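Riboflavin kinase, putative (PDB 3BNW) probably phosphorylates riboflavin with ATP to make FMN, the single step of the ATP route from riboflavin to FMN. Local coordinates at residues Val60-Gly64 / Phe146-Leu151; Lys117-Leu121 / Phe159-Phe165; Gly64-Pro70 / Phe111-Lys117. All blocks are in the same frame, centred on the assembly; numbering follows the deposited sequence.

How the contacts relate
All three contacts reach one antiparallel sheet: contact 1 uses strand 58-69, contact 2 its neighbour 115-126, and contact 3 pairs the two. Contact 3 zips the far part of this strand pair together; contact 1 sets helix 133-151 on the other part, and contact 2 lays the loop after helix 154-157 on strand 115-126. Contacts 1 and 2 have centres about 12 Å apart and join through the pair itself, Trp63 O lying 2.8 Å from Ile119 N. Contacts 2 and 3, about 14 Å apart between centres, share Lys117, and Phe165 also reaches Thr65. Contacts 1 and 3 share Gly64, with centres about 19 Å apart. The structure is the apo form, without bound nucleotide or flavin.

Contact 1 (Val60-Gly64 / Phe146-Leu151); sequences VYGWG and FTRDML
Tyr61 and Trp63 of one barrel strand pack against residues 146-151 of helix 133-151 in a buried, mainly apolar helix-on-sheet contact. Strand 58-69 belongs to the antiparallel beta barrel of the riboflavin kinase fold, and the helix lies on its outer side; the segment axes approach to 8.6 Å at a crossing angle of -59°. Tyr61 is the central knob. Its CG sits between the backbone N and the carbonyl carbon (chi1 66°), which turns the ring toward the helix, among Phe146, Thr147, Met150 and Leu151. The Phe146 edge points at the Tyr61 face in an offset edge-to-face pair, centroids 5.7 Å apart and planes at 80°. Met150, bent at both chi2 and chi3, curls round the far end of the phenol: its CB lies 3.8 Å from Tyr61 CE1 and its CE 3.6 Å from Tyr61 OH. The hydroxyl hydrogen-bonds to Gln11 OE1, which fixes the polar end of a buried side chain. At the root of the ring, Thr147 OG1 comes to 3.4 Å from Tyr61 CB, while its own hydrogen bond goes back one helical turn to Asp143 O. Leu151 splits its two methyls between the Gly62 backbone and the Trp63 indole. CD1 of Leu151 rests 3.5 Å from Gly62 O. Leu151 CD2 lies over one face of the Trp63 ring toward its rim, 3.4 Å from Trp63 NE1, whose N-H bonds to Leu156 O.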
# COMPACT_ATOMS: atom_id res chain seq x y z
N VAL A 60 -6.53 -2.63 -0.56
CA VAL A 60 -6.54 -1.86 0.69
C VAL A 60 -6.03 -0.45 0.45
O VAL A 60 -5.53 -0.16 -0.63
CB VAL A 60 -5.69 -2.54 1.80
CG1 VAL A 60 -6.25 -3.92 2.12
CG2 VAL A 60 -4.22 -2.61 1.41
N TYR A 61 -6.15 0.40 1.46
CA TYR A 61 -5.76 1.79 1.36
C TYR A 61 -5.15 2.31 2.65
O TYR A 61 -5.30 1.71 3.71
CB TYR A 61 -6.97 2.64 0.97
CG TYR A 61 -8.07 2.70 2.01
CD1 TYR A 61 -8.08 3.70 2.99
CD2 TYR A 61 -9.10 1.77 2.02
CE1 TYR A 61 -9.08 3.76 3.95
CE2 TYR A 61 -10.11 1.83 2.98
CZ TYR A 61 -10.09 2.83 3.94
OH TYR A 61 -11.08 2.90 4.90
N GLY A 62 -4.45 3.44 2.56
CA GLY A 62 -3.86 4.08 3.74
C GLY A 62 -2.83 5.12 3.37
O GLY A 62 -2.88 5.69 2.28
N TRP A 63 -1.89 5.36 4.28
CA TRP A 63 -0.82 6.33 4.07
C TRP A 63 0.50 5.62 3.87
O TRP A 63 0.76 4.60 4.51
CB TRP A 63 -0.69 7.25 5.28
CG TRP A 63 -1.87 8.11 5.52
CD1 TRP A 63 -2.84 7.92 6.44
CD2 TRP A 63 -2.21 9.31 4.81
NE1 TRP A 63 -3.77 8.93 6.36
CE2 TRP A 63 -3.41 9.79 5.37
CE3 TRP A 63 -1.62 10.02 3.77
CZ2 TRP A 63 -4.04 10.96 4.92
CZ3 TRP A 63 -2.24 11.18 3.31
CH2 TRP A 63 -3.44 11.64 3.89
N GLY A 64 1.34 6.15 3.00
CA GLY A 64 2.66 5.58 2.76
C GLY A 64 3.74 6.62 2.53
O GLY A 64 3.44 7.78 2.26
N PHE A 146 -12.33 6.86 -3.57
CA PHE A 146 -12.76 6.32 -2.29
C PHE A 146 -11.65 6.49 -1.26
O PHE A 146 -11.86 7.06 -0.20
CB PHE A 146 -13.11 4.84 -2.44
CG PHE A 146 -13.53 4.17 -1.16
CD1 PHE A 146 -14.72 4.52 -0.54
CD2 PHE A 146 -12.74 3.19 -0.58
CE1 PHE A 146 -15.11 3.90 0.65
CE2 PHE A 146 -13.12 2.57 0.60
CZ PHE A 146 -14.31 2.92 1.21
N THR A 147 -10.46 5.99 -1.61
CA THR A 147 -9.27 6.13 -0.78
C THR A 147 -9.02 7.58 -0.38
O THR A 147 -8.63 7.85 0.75
CB THR A 147 -8.02 5.58 -1.52
OG1 THR A 147 -8.18 4.18 -1.76
CG2 THR A 147 -6.74 5.83 -0.72
N ARG A 148 -9.26 8.50 -1.31
CA ARG A 148 -9.13 9.93 -1.03
C ARG A 148 -10.24 10.47 -0.13
O ARG A 148 -9.96 11.27 0.76
CB ARG A 148 -9.09 10.72 -2.34
CG ARG A 148 -7.78 10.54 -3.06
CD ARG A 148 -7.58 11.49 -4.22
NE ARG A 148 -6.15 11.60 -4.52
CZ ARG A 148 -5.63 12.10 -5.63
NH1 ARG A 148 -6.41 12.56 -6.61
NH2 ARG A 148 -4.31 12.14 -5.77
N ASP A 149 -11.47 10.03 -0.35
CA ASP A 149 -12.60 10.47 0.49
C ASP A 149 -12.48 9.95 1.92
O ASP A 149 -12.81 10.67 2.87
CB ASP A 149 -13.94 10.02 -0.13
CG ASP A 149 -14.30 10.79 -1.40
OD1 ASP A 149 -13.62 11.79 -1.72
OD2 ASP A 149 -15.27 10.40 -2.07
N MET A 150 -11.99 8.73 2.07
CA MET A 150 -11.81 8.12 3.39
C MET A 150 -10.69 8.80 4.18
O MET A 150 -10.84 9.05 5.37
CB MET A 150 -11.49 6.62 3.26
CG MET A 150 -12.63 5.76 2.71
SD MET A 150 -14.17 5.87 3.64
CE MET A 150 -13.58 5.47 5.28
N LEU A 151 -9.59 9.11 3.51
CA LEU A 151 -8.42 9.69 4.17
C LEU A 151 -8.60 11.16 4.54
O LEU A 151 -7.80 11.71 5.31
CB LEU A 151 -7.16 9.50 3.30
CG LEU A 151 -6.65 8.06 3.15
CD1 LEU A 151 -5.56 7.99 2.10
CD2 LEU A 151 -6.15 7.48 4.47

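Contact 2 (Lys117-Leu121 / Phe159-Phe165)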
# COMPACT_ATOMS: atom_id res chain seq x y z
N LYS A 117 7.33 2.49 3.36
CA LYS A 117 6.65 2.26 4.61
C LYS A 117 5.19 2.58 4.39
O LYS A 117 4.88 3.62 3.82
CB LYS A 117 7.24 3.18 5.69
CG LYS A 117 8.72 2.97 5.95
CD LYS A 117 9.27 4.03 6.90
CE LYS A 117 10.80 4.12 6.82
NZ LYS A 117 11.35 5.20 7.67
N ILE A 118 4.30 1.68 4.80
CA ILE A 118 2.86 1.94 4.66
C ILE A 118 2.10 1.63 5.94
O ILE A 118 2.45 0.70 6.68
CB ILE A 118 2.23 1.16 3.46
CG1 ILE A 118 2.44 -0.34 3.58
CG2 ILE A 118 2.80 1.66 2.13
CD1 ILE A 118 1.55 -1.17 2.65
N ILE A 119 1.08 2.44 6.22
CA ILE A 119 0.08 2.14 7.23
C ILE A 119 -1.23 1.82 6.48
O ILE A 119 -1.76 2.67 5.76
CB ILE A 119 -0.11 3.32 8.21
CG1 ILE A 119 1.18 3.55 9.01
CG2 ILE A 119 -1.28 3.06 9.16
CD1 ILE A 119 1.11 4.65 10.05
N VAL A 120 -1.72 0.58 6.62
CA VAL A 120 -2.95 0.15 5.95
C VAL A 120 -4.13 0.35 6.89
O VAL A 120 -4.20 -0.28 7.93
CB VAL A 120 -2.89 -1.35 5.53
CG1 VAL A 120 -4.24 -1.83 5.07
CG2 VAL A 120 -1.87 -1.56 4.44
N LEU A 121 -5.05 1.24 6.51
CA LEU A 121 -6.12 1.66 7.41
C LEU A 121 -7.48 1.05 7.07
O LEU A 121 -8.39 1.07 7.90
CB LEU A 121 -6.23 3.19 7.41
CG LEU A 121 -5.02 3.90 8.03
CD1 LEU A 121 -5.00 5.37 7.65
CD2 LEU A 121 -5.01 3.73 9.54
N PHE A 159 -3.31 9.82 10.83
CA PHE A 159 -2.30 8.77 10.61
C PHE A 159 -1.22 9.12 9.59
O PHE A 159 -0.26 8.37 9.42
CB PHE A 159 -2.98 7.47 10.17
CG PHE A 159 -3.64 6.73 11.28
CD1 PHE A 159 -4.97 6.96 11.59
CD2 PHE A 159 -2.93 5.80 12.02
CE1 PHE A 159 -5.58 6.27 12.62
CE2 PHE A 159 -3.54 5.10 13.04
CZ PHE A 159 -4.87 5.34 13.35
N SER A 160 -1.38 10.24 8.89
CA SER A 160 -0.31 10.76 8.05
C SER A 160 0.91 11.12 8.90
O SER A 160 2.05 10.95 8.47
CB SER A 160 -0.78 11.98 7.25
OG SER A 160 -1.06 13.08 8.10
N ARG A 161 0.66 11.59 10.12
CA ARG A 161 1.71 12.04 11.03
C ARG A 161 2.14 10.94 12.02
O ARG A 161 2.58 11.25 13.13
CB ARG A 161 1.23 13.26 11.82
CG ARG A 161 0.67 14.40 10.97
CD ARG A 161 -0.48 15.12 11.67
NE ARG A 161 -0.09 15.69 12.97
CZ ARG A 161 -0.35 15.17 14.17
NH1 ARG A 161 -1.04 14.04 14.30
NH2 ARG A 161 0.08 15.80 15.26
N HIS A 162 2.03 9.68 11.63
CA HIS A 162 2.26 8.57 12.56
C HIS A 162 3.76 8.34 12.79
O HIS A 162 4.56 8.42 11.86
CB HIS A 162 1.60 7.29 12.07
CG HIS A 162 1.30 6.31 13.16
ND1 HIS A 162 2.25 5.47 13.70
CD2 HIS A 162 0.14 6.02 13.80
CE1 HIS A 162 1.69 4.71 14.63
NE2 HIS A 162 0.42 5.03 14.71
N SER A 163 4.09 8.02 14.04
CA SER A 163 5.47 7.92 14.51
C SER A 163 6.25 6.73 13.93
O SER A 163 7.49 6.75 13.91
CB SER A 163 5.49 7.85 16.04
OG SER A 163 4.48 6.97 16.53
N LEU A 164 5.53 5.70 13.49
CA LEU A 164 6.15 4.52 12.86
C LEU A 164 6.90 4.87 11.57
O LEU A 164 7.88 4.20 11.21
CB LEU A 164 5.11 3.44 12.58
CG LEU A 164 4.80 2.44 13.70
CD1 LEU A 164 5.89 1.38 13.78
CD2 LEU A 164 4.64 3.14 15.03
N PHE A 165 6.44 5.90 10.87
CA PHE A 165 7.15 6.38 9.68
C PHE A 165 8.53 6.90 10.08
O PHE A 165 9.52 6.65 9.39
CB PHE A 165 6.37 7.50 8.98
CG PHE A 165 5.12 7.04 8.28
CD1 PHE A 165 5.19 6.04 7.31
CD2 PHE A 165 3.89 7.61 8.56
CE1 PHE A 165 4.04 5.61 6.65
CE2 PHE A 165 2.74 7.19 7.91
CZ PHE A 165 2.81 6.18 6.95
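Ile119 carries CG1 anti to its own carbonyl carbon and then runs straight on (chi2 -178°), driving CD1 away from strand 115-126 into the loop 159-165. His162 meets it from across, with CG swung anti to the backbone N: Ile119 CD1 lies 3.4 Å from His162 CB, and the two side chains stand at about a right angle. The same methyl is 3.7 Å from Phe165 CE2, so a single isoleucine branch wedges between two aromatic residues of the loop. A rather long bond from Leu164 N to His162 ND1, 3.3 Å and close to the ring plane, helps to set the rotation of the imidazole. Here the irregular stretch that follows helix 154-157 is laid along a strand of the riboflavin kinase beta barrel, and each outward-facing strand residue finds a partner on it. At one end Leu121 CD2 sits over the centre of the Phe159 ring, 3.7 Å from the centroid and 9° off the normal, a CH-pi contact; Leu121 CD1 rests 3.9 Å from Phe159 CB. At the other end Phe165 turns its edge to the strand backbone, with CE1 3.6 Å from Lys117 O. Lys117 CB lies 3.9 Å from Phe165 CD1, and the extended chain beyond it runs to the loop carbonyl. Lys117 NZ donates to Phe165 O at 2.9 Å, approaching at a C=O...N angle of 160°.

Contact 3 (Gly64-Pro70 / Phe111-Lys117); sequences GTVSQVP and FYGAVVK
Val66 forms a two-pronged knob against Phe111 and Ala114, an apolar fit between segments 64-70 and 111-117. Its CG2 stands over one face of the Phe111 ring, and CG1 reaches 3.9 Å from Phe111 CD2, the two side chains meeting at about a right angle. Val66 CG1 and Val69 CG2 both close on the Ala114 methyl; the latter is 3.7 Å from Ala114 CB. Val69 CG1 adds to the wall at Phe111 CB. Phe103 and Phe107 pack on this cluster from outside the two segments. The strands are an antiparallel pair of the barrel of the riboflavin kinase fold, with Thr65-Lys117 and Ser67-Val115 as hydrogen-bonded pairs flanking the non-hydrogen-bonded pair Val66-Val116. Thr65 N bonds Lys117 O at 2.8 Å, and Val115 N bonds Ser67 O at the same 2.8 Å. At Gln68 the chain kinks, phi and psi both positive, and Pro70 lies against the type II turn 111-114, its CG 3.6 Å from Tyr112 O. Gly113, at phi 90°, gives that turn its tight corner. On the face that carries Thr65, Ser67, Val115 and Lys117, a water bridges the strands. It donates to Val115 O at 2.9 Å and also hydrogen-bonds Ser67 OG and Thr65 OG1; Ser67 OG bonds Ser76 OG as well.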
# COMPACT_ATOMS: atom_id res chain seq x y z
N GLY A 64 1.34 6.15 3.00
CA GLY A 64 2.66 5.58 2.76
C GLY A 64 3.74 6.62 2.53
O GLY A 64 3.44 7.78 2.26
N THR A 65 4.99 6.19 2.66
CA THR A 65 6.13 7.06 2.37
C THR A 65 7.18 6.28 1.59
O THR A 65 7.21 5.05 1.63
CB THR A 65 6.77 7.63 3.68
OG1 THR A 65 7.34 6.56 4.44
CG2 THR A 65 5.71 8.34 4.52
N VAL A 66 8.04 7.01 0.88
CA VAL A 66 9.13 6.43 0.12
C VAL A 66 10.44 7.09 0.54
O VAL A 66 10.51 8.31 0.67
CB VAL A 66 8.90 6.57 -1.41
CG1 VAL A 66 10.12 6.14 -2.20
CG2 VAL A 66 7.70 5.74 -1.82
N SER A 67 11.46 6.27 0.77
CA SER A 67 12.72 6.72 1.37
C SER A 67 13.89 5.90 0.84
O SER A 67 13.70 4.80 0.31
CB SER A 67 12.66 6.57 2.90
OG SER A 67 11.73 7.46 3.48
N GLN A 68 15.09 6.46 1.00
CA GLN A 68 16.33 5.80 0.59
C GLN A 68 16.29 5.36 -0.88
O GLN A 68 16.63 4.22 -1.22
CB GLN A 68 16.66 4.63 1.53
CG GLN A 68 17.01 5.08 2.95
CD GLN A 68 17.33 3.92 3.88
OE1 GLN A 68 16.64 2.90 3.87
NE2 GLN A 68 18.37 4.09 4.69
N VAL A 69 15.87 6.28 -1.75
CA VAL A 69 15.79 6.01 -3.18
C VAL A 69 17.20 6.09 -3.76
O VAL A 69 17.87 7.10 -3.57
CB VAL A 69 14.87 7.01 -3.89
CG1 VAL A 69 14.79 6.70 -5.39
CG2 VAL A 69 13.48 6.99 -3.27
N PRO A 70 17.66 5.03 -4.45
CA PRO A 70 18.99 5.05 -5.07
C PRO A 70 19.25 6.33 -5.87
O PRO A 70 18.46 6.69 -6.74
CB PRO A 70 18.96 3.83 -6.00
CG PRO A 70 18.00 2.89 -5.35
CD PRO A 70 16.97 3.74 -4.66
N PHE A 111 11.27 3.76 -8.28
CA PHE A 111 12.07 3.78 -7.05
C PHE A 111 12.32 2.36 -6.55
O PHE A 111 12.14 2.06 -5.36
CB PHE A 111 11.40 4.65 -5.97
CG PHE A 111 9.91 4.49 -5.89
CD1 PHE A 111 9.08 5.26 -6.69
CD2 PHE A 111 9.34 3.60 -5.01
CE1 PHE A 111 7.70 5.12 -6.62
CE2 PHE A 111 7.96 3.45 -4.93
CZ PHE A 111 7.14 4.22 -5.74
N TYR A 112 12.76 1.49 -7.46
CA TYR A 112 13.14 0.12 -7.11
C TYR A 112 14.36 0.14 -6.21
O TYR A 112 15.35 0.81 -6.51
CB TYR A 112 13.41 -0.70 -8.37
CG TYR A 112 12.17 -0.98 -9.18
CD1 TYR A 112 11.27 -1.96 -8.78
CD2 TYR A 112 11.89 -0.26 -10.34
CE1 TYR A 112 10.12 -2.22 -9.51
CE2 TYR A 112 10.74 -0.52 -11.08
CZ TYR A 112 9.86 -1.50 -10.66
OH TYR A 112 8.72 -1.77 -11.38
N GLY A 113 14.29 -0.60 -5.11
CA GLY A 113 15.36 -0.62 -4.11
C GLY A 113 15.20 0.44 -3.03
O GLY A 113 16.04 0.55 -2.14
N ALA A 114 14.12 1.22 -3.12
CA ALA A 114 13.80 2.21 -2.10
C ALA A 114 12.99 1.53 -1.01
O ALA A 114 12.25 0.59 -1.27
CB ALA A 114 13.00 3.35 -2.71
N VAL A 115 13.13 2.02 0.22
CA VAL A 115 12.34 1.50 1.32
C VAL A 115 10.97 2.18 1.30
O VAL A 115 10.87 3.41 1.26
CB VAL A 115 13.03 1.72 2.69
CG1 VAL A 115 12.17 1.14 3.82
CG2 VAL A 115 14.41 1.08 2.70
N VAL A 116 9.93 1.38 1.30
CA VAL A 116 8.58 1.90 1.38
C VAL A 116 8.00 1.53 2.73
O VAL A 116 8.17 0.41 3.21
CB VAL A 116 7.68 1.38 0.23
CG1 VAL A 116 7.62 -0.14 0.22
CG2 VAL A 116 6.28 1.96 0.36
N LYS A 117 7.33 2.49 3.36
CA LYS A 117 6.65 2.26 4.61
C LYS A 117 5.19 2.58 4.39
O LYS A 117 4.88 3.62 3.82
CB LYS A 117 7.24 3.18 5.69
CG LYS A 117 8.72 2.97 5.95
CD LYS A 117 9.27 4.03 6.90
CE LYS A 117 10.80 4.12 6.82
NZ LYS A 117 11.35 5.20 7.67
O HOH W 1 9.86 7.53 6.45
O HOH W 2 9.90 5.15 3.35